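Local coordinates for protein 4-alpha-glucanotransferase (Corynebacterium glutamicum, PDB 5B68) that is an amylomaltase, also called disproportionating enzyme, a glucanotransferase of the TIM-barrel class with an N-terminal beta-sandwich domain, at residues A[75-81]-A[157-163]; A[82-87]-A[132-137]. All coordinates share one frame; numbering follows the deposited sequence.

Interaction 1 (A[75-81]-A[157-163]); sequences PSVVAVE and CGLIITP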
loop_
_atom_site.group_PDB
_atom_site.type_symbol
_atom_site.label_atom_id
_atom_site.label_comp_id
_atom_site.label_asym_id
_atom_site.label_seq_id
_atom_site.Cartn_x
_atom_site.Cartn_y
_atom_site.Cartn_z
ATOM N N PRO A 75 25.378 3.447 5.765
ATOM C CA PRO A 75 24.472 2.264 5.653
ATOM C C PRO A 75 24.080 2.002 4.211
ATOM O O PRO A 75 24.120 0.857 3.775
ATOM C CB PRO A 75 23.218 2.719 6.447
ATOM C CG PRO A 75 23.722 3.763 7.367
ATOM C CD PRO A 75 24.870 4.482 6.716
ATOM N N SER A 76 23.714 3.088 3.489
ATOM C CA SER A 76 23.569 3.114 2.024
ATOM C C SER A 76 23.599 4.593 1.594
ATOM O O SER A 76 23.541 5.466 2.444
ATOM C CB SER A 76 22.331 2.402 1.553
ATOM O OG SER A 76 21.170 2.857 2.263
ATOM N N VAL A 77 23.643 4.845 0.288
ATOM C CA VAL A 77 23.663 6.184 -0.251
ATOM C C VAL A 77 22.638 6.286 -1.360
ATOM O O VAL A 77 22.640 5.467 -2.296
ATOM C CB VAL A 77 25.054 6.474 -0.835
ATOM C CG1 VAL A 77 25.031 7.828 -1.554
ATOM C CG2 VAL A 77 26.145 6.379 0.240
ATOM N N VAL A 78 21.706 7.229 -1.213
ATOM C CA VAL A 78 20.639 7.411 -2.185
ATOM C C VAL A 78 20.762 8.835 -2.742
ATOM O O VAL A 78 20.886 9.748 -1.950
ATOM C CB VAL A 78 19.230 7.235 -1.530
ATOM C CG1 VAL A 78 18.171 7.330 -2.611
ATOM C CG2 VAL A 78 19.118 5.851 -0.896
ATOM N N ALA A 79 20.754 9.001 -4.038
ATOM C CA ALA A 79 20.929 10.329 -4.689
ATOM C C ALA A 79 19.967 10.398 -5.836
ATOM O O ALA A 79 19.623 9.374 -6.474
ATOM C CB ALA A 79 22.354 10.510 -5.159
ATOM N N VAL A 80 19.495 11.620 -6.121
ATOM C CA VAL A 80 18.703 11.831 -7.298
ATOM C C VAL A 80 19.642 11.958 -8.464
ATOM O O VAL A 80 20.754 12.482 -8.313
ATOM C CB VAL A 80 17.882 13.114 -7.182
ATOM C CG1 VAL A 80 17.129 13.441 -8.494
ATOM C CG2 VAL A 80 16.976 12.958 -5.971
ATOM N N GLU A 81 19.221 11.418 -9.591
ATOM C CA GLU A 81 19.952 11.537 -10.893
ATOM C C GLU A 81 20.504 12.923 -11.112
ATOM O O GLU A 81 19.828 13.845 -10.873
ATOM C CB GLU A 81 18.972 11.210 -12.031
ATOM C CG GLU A 81 19.665 10.654 -13.238
ATOM C CD GLU A 81 18.717 10.193 -14.314
ATOM O OE1 GLU A 81 19.232 9.457 -15.210
ATOM O OE2 GLU A 81 17.499 10.575 -14.225
ATOM N N CYS A 157 28.227 -0.752 0.312
ATOM C CA CYS A 157 26.904 -0.276 0.594
ATOM C C CYS A 157 26.133 -0.057 -0.702
ATOM O O CYS A 157 26.707 0.039 -1.754
ATOM C CB CYS A 157 26.910 0.949 1.483
ATOM S SG CYS A 157 27.374 2.464 0.626
ATOM N N GLY A 158 24.794 -0.048 -0.634
ATOM C CA GLY A 158 24.022 0.278 -1.829
ATOM C C GLY A 158 24.251 1.738 -2.148
ATOM O O GLY A 158 24.424 2.555 -1.249
ATOM N N LEU A 159 24.221 2.019 -3.429
ATOM C CA LEU A 159 24.224 3.338 -4.033
ATOM C C LEU A 159 23.071 3.362 -5.018
ATOM O O LEU A 159 23.118 2.672 -6.067
ATOM C CB LEU A 159 25.535 3.617 -4.794
ATOM C CG LEU A 159 25.609 4.960 -5.554
ATOM C CD1 LEU A 159 25.385 6.179 -4.685
ATOM C CD2 LEU A 159 26.919 5.147 -6.306
ATOM N N ILE A 160 22.019 4.098 -4.670
ATOM C CA ILE A 160 20.760 3.977 -5.333
ATOM C C ILE A 160 20.441 5.325 -5.953
ATOM O O ILE A 160 20.367 6.316 -5.247
ATOM C CB ILE A 160 19.698 3.587 -4.311
ATOM C CG1 ILE A 160 20.088 2.236 -3.633
ATOM C CG2 ILE A 160 18.360 3.440 -5.002
ATOM C CD1 ILE A 160 19.571 2.136 -2.247
ATOM N N ILE A 161 20.248 5.339 -7.237
ATOM C CA ILE A 161 20.077 6.567 -7.985
ATOM C C ILE A 161 18.605 6.662 -8.497
ATOM O O ILE A 161 18.074 5.743 -9.163
ATOM C CB ILE A 161 21.056 6.581 -9.159
ATOM C CG1 ILE A 161 22.529 6.429 -8.674
ATOM C CG2 ILE A 161 20.881 7.837 -9.965
ATOM C CD1 ILE A 161 22.996 7.528 -7.712
ATOM N N THR A 162 17.951 7.752 -8.137
ATOM C CA THR A 162 16.511 7.828 -8.230
ATOM C C THR A 162 16.119 8.963 -9.176
ATOM O O THR A 162 16.889 9.895 -9.409
ATOM C CB THR A 162 15.894 8.036 -6.875
ATOM O OG1 THR A 162 16.166 9.349 -6.405
ATOM C CG2 THR A 162 16.320 6.978 -5.840
ATOM N N PRO A 163 14.961 8.820 -9.838
ATOM C CA PRO A 163 14.601 9.862 -10.822
ATOM C C PRO A 163 14.070 11.145 -10.211
ATOM O O PRO A 163 13.336 11.129 -9.210
ATOM C CB PRO A 163 13.559 9.160 -11.701
ATOM C CG PRO A 163 12.891 8.240 -10.738
ATOM C CD PRO A 163 13.996 7.702 -9.867
HETATM O O HOH W 1 23.499 -0.871 1.770
#

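Interaction 2 (A[82-87]-A[132-137]); sequences GDELVF and SFKIPG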
loop_
_atom_site.group_PDB
_atom_site.type_symbol
_atom_site.label_atom_id
_atom_site.label_comp_id
_atom_site.label_asym_id
_atom_site.label_seq_id
_atom_site.Cartn_x
_atom_site.Cartn_y
_atom_site.Cartn_z
ATOM N N GLY A 82 21.775 13.070 -11.476
ATOM C CA GLY A 82 22.361 14.398 -11.644
ATOM C C GLY A 82 23.074 14.985 -10.422
ATOM O O GLY A 82 23.827 15.937 -10.570
ATOM N N ASP A 83 22.815 14.489 -9.198
ATOM C CA ASP A 83 23.450 15.045 -7.987
ATOM C C ASP A 83 24.812 14.424 -7.754
ATOM O O ASP A 83 24.946 13.223 -7.729
ATOM C CB ASP A 83 22.542 14.887 -6.785
ATOM C CG ASP A 83 23.116 15.517 -5.504
ATOM O OD1 ASP A 83 23.894 16.500 -5.593
ATOM O OD2 ASP A 83 22.750 15.023 -4.406
ATOM N N GLU A 84 25.844 15.265 -7.653
ATOM C CA GLU A 84 27.189 14.837 -7.310
ATOM C C GLU A 84 27.332 14.752 -5.791
ATOM O O GLU A 84 27.984 15.545 -5.147
ATOM C CB GLU A 84 28.235 15.790 -7.917
ATOM C CG GLU A 84 28.283 15.740 -9.415
ATOM C CD GLU A 84 29.271 16.778 -9.966
ATOM O OE1 GLU A 84 28.883 17.921 -10.162
ATOM O OE2 GLU A 84 30.440 16.459 -10.131
ATOM N N LEU A 85 26.676 13.777 -5.192
ATOM C CA LEU A 85 26.525 13.704 -3.794
ATOM C C LEU A 85 27.840 13.331 -3.102
ATOM O O LEU A 85 28.557 12.474 -3.599
ATOM C CB LEU A 85 25.430 12.682 -3.481
ATOM C CG LEU A 85 25.175 12.402 -1.995
ATOM C CD1 LEU A 85 23.700 12.134 -1.797
ATOM C CD2 LEU A 85 25.935 11.222 -1.438
ATOM N N VAL A 86 28.067 13.953 -1.948
ATOM C CA VAL A 86 29.296 13.776 -1.166
ATOM C C VAL A 86 28.960 12.880 0.021
ATOM O O VAL A 86 28.018 13.151 0.736
ATOM C CB VAL A 86 29.896 15.106 -0.722
ATOM C CG1 VAL A 86 31.104 14.897 0.176
ATOM C CG2 VAL A 86 30.275 15.947 -1.968
ATOM N N PHE A 87 29.776 11.851 0.272
ATOM C CA PHE A 87 29.553 10.919 1.415
ATOM C C PHE A 87 30.907 10.693 2.179
ATOM O O PHE A 87 31.995 10.841 1.608
ATOM C CB PHE A 87 28.955 9.569 0.938
ATOM C CG PHE A 87 29.826 8.812 -0.010
ATOM C CD1 PHE A 87 29.850 9.107 -1.377
ATOM C CD2 PHE A 87 30.685 7.854 0.454
ATOM C CE1 PHE A 87 30.709 8.454 -2.227
ATOM C CE2 PHE A 87 31.547 7.194 -0.419
ATOM C CZ PHE A 87 31.546 7.461 -1.748
ATOM N N SER A 132 36.167 12.209 2.496
ATOM C CA SER A 132 34.946 12.464 1.713
ATOM C C SER A 132 35.142 12.150 0.274
ATOM O O SER A 132 36.229 12.422 -0.358
ATOM C CB SER A 132 34.414 13.894 1.879
ATOM O OG SER A 132 33.910 14.191 3.188
ATOM N N PHE A 133 34.146 11.511 -0.320
ATOM C CA PHE A 133 34.179 11.213 -1.757
ATOM C C PHE A 133 32.862 11.668 -2.394
ATOM O O PHE A 133 31.833 11.798 -1.721
ATOM C CB PHE A 133 34.420 9.744 -2.064
ATOM C CG PHE A 133 35.756 9.248 -1.597
ATOM C CD1 PHE A 133 35.903 8.831 -0.288
ATOM C CD2 PHE A 133 36.856 9.244 -2.421
ATOM C CE1 PHE A 133 37.122 8.407 0.193
ATOM C CE2 PHE A 133 38.090 8.795 -1.962
ATOM C CZ PHE A 133 38.228 8.356 -0.658
ATOM N N LYS A 134 32.939 11.920 -3.686
ATOM C CA LYS A 134 31.887 12.499 -4.474
ATOM C C LYS A 134 31.554 11.558 -5.590
ATOM O O LYS A 134 32.418 11.096 -6.360
ATOM C CB LYS A 134 32.401 13.821 -5.061
ATOM C CG LYS A 134 31.357 14.724 -5.606
ATOM C CD LYS A 134 31.927 16.117 -5.928
ATOM C CE LYS A 134 33.135 16.076 -6.848
ATOM N NZ LYS A 134 33.693 17.452 -7.114
ATOM N N ILE A 135 30.283 11.220 -5.718
ATOM C CA ILE A 135 29.856 10.451 -6.849
ATOM C C ILE A 135 29.750 11.313 -8.139
ATOM O O ILE A 135 29.482 12.501 -8.030
ATOM C CB ILE A 135 28.535 9.677 -6.613
ATOM C CG1 ILE A 135 27.340 10.625 -6.467
ATOM C CG2 ILE A 135 28.630 8.832 -5.356
ATOM C CD1 ILE A 135 26.015 9.839 -6.379
ATOM N N PRO A 136 29.903 10.678 -9.292
ATOM C CA PRO A 136 29.708 11.324 -10.585
ATOM C C PRO A 136 28.256 11.707 -10.751
ATOM O O PRO A 136 27.406 11.051 -10.207
ATOM C CB PRO A 136 30.046 10.231 -11.591
ATOM C CG PRO A 136 30.724 9.164 -10.841
ATOM C CD PRO A 136 30.276 9.271 -9.427
ATOM N N GLY A 137 28.008 12.769 -11.501
ATOM C CA GLY A 137 26.686 13.298 -11.705
ATOM C C GLY A 137 25.917 12.657 -12.834
ATOM O O GLY A 137 24.818 13.066 -13.121
HETATM O O HOH W 2 22.988 10.667 -12.326
HETATM O O HOH W 3 31.401 14.074 -9.334
#

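Interaction 1 (A[75-81]-A[157-163])
Val77 lies alongside Leu159, both side chains pointing the same way, and its CG1 sits 3.6 Å from Leu159 CD1. With CG1 anti to the backbone N (chi1 173°), the other methyl, CG2, faces the sulfur of Cys157. Farther along the same face, the CB of Ala79 meets the CD1 of Ile161. Leu85 and Leu146 add to this apolar side.

The backbones that carry these side chains run parallel. Strand 76-80 and strand 157-162 are 4.7 Å apart at closest approach, their directions 20° apart. Val77 N donates to Gly158 O at 2.9 Å, and Val77 O accepts from Ile160 N. Ala79 repeats the pattern: its N donates to Ile160 O, and its O takes the N-H of Thr162. The row closes with Glu81 N on Thr162 O at 2.8 Å, nearly straight with 175° at the hydrogen. At the other end a water bridges Pro75 O and Gly158 N.

Ser76, Val78, Ile160, Val80 and Thr162 occupy the other face. Val78 divides its two methyls between neighbours. CG2 approaches Ile160 CD1, and CG1 reaches Thr162 CG2 at 3.7 Å. Val80 crosses Thr162 at about a right angle, its CG2 beside the hydroxyl oxygen. That hydroxyl is hydrogen-bonded to Arg524, and Ser76 OG to the backbone oxygen of Ala436. Helix 487-500 packs on Val78 and Ile160.

Strand 142-150 pairs with the other edge of 157-162, through backbone bonds at Cys157, Leu159 and Ile161. This makes 157-162 an inner strand of the sheet in the N-terminal beta-sandwich domain. The two faces differ in chemistry: that of Val77, Ala79, Leu159 and Ile161 is apolar, with the sulfur of Cys157 at its edge, while the other mixes methyls with hydroxyls that bond to Ala436 and Arg524, outside this sheet.

Interaction 2 (A[82-87]-A[132-137])
Ile135 reaches across to Leu85, Asp83 and Phe87. Its CB lies 4.1 Å from Leu85 O, the atom that accepts the Ile135 N-H at 3.0 Å. CG1 sits between the backbone N and the carbonyl carbon (chi1 68°), which brings it 3.5 Å from Leu85 N. At the tip, CD1 meets Asp83 O and Leu85 CB. The other branch, CG2, touches Phe87 CE1 at 3.8 Å, the two side chains crossing at about a right angle.

The Phe87 ring lies obliquely against Phe133, CD1 3.4 Å from Phe133 O and CZ 3.7 Å from Phe133 CB. Phe87 and Phe133 form an antiparallel hydrogen-bonded pair, and Val86 faces Lys134 in a non-hydrogen-bonded pair. Within the beta-sandwich domain, strand 126-134 also bonds to strand 108-114 at Ser132 and Lys134, and Ile135 packs on Leu159 and Ile161.

Beyond the strands, Glu84 centres an inverse gamma turn. Its CG packs 3.6 Å from Gly137 N, and a water joins Glu84 OE2 to Ile135 O. Glu84 OE2 and Lys134 NZ stay 4.5 Å apart, beyond a salt bridge. Any attraction between those charges is probably modest, and the contact rests mainly on backbone bonds and apolar packing.

Overall arrangement
Interaction 2 is nested along the chain inside the loop that interaction 1 closes. Their centres are about 10 Å apart, and all four segments belong to the N-terminal beta-sandwich domain. Strand 76-80 is followed directly by the turn that leads into strand 86-92, so the first segments of both contacts are continuous. They meet through apolar side chains: Val77 CG1 is 3.5 Å from Leu85 CD2, and Ala79 CB is 3.9 Å from Ile135 CD1. The parallel and antiparallel pairs therefore share one apolar layer, in which Val77, Ala79 and Ile135 are buried. A bound sulfate ion, probably from the crystallisation liquor, lies about 5 Å from the side chain of Pro136.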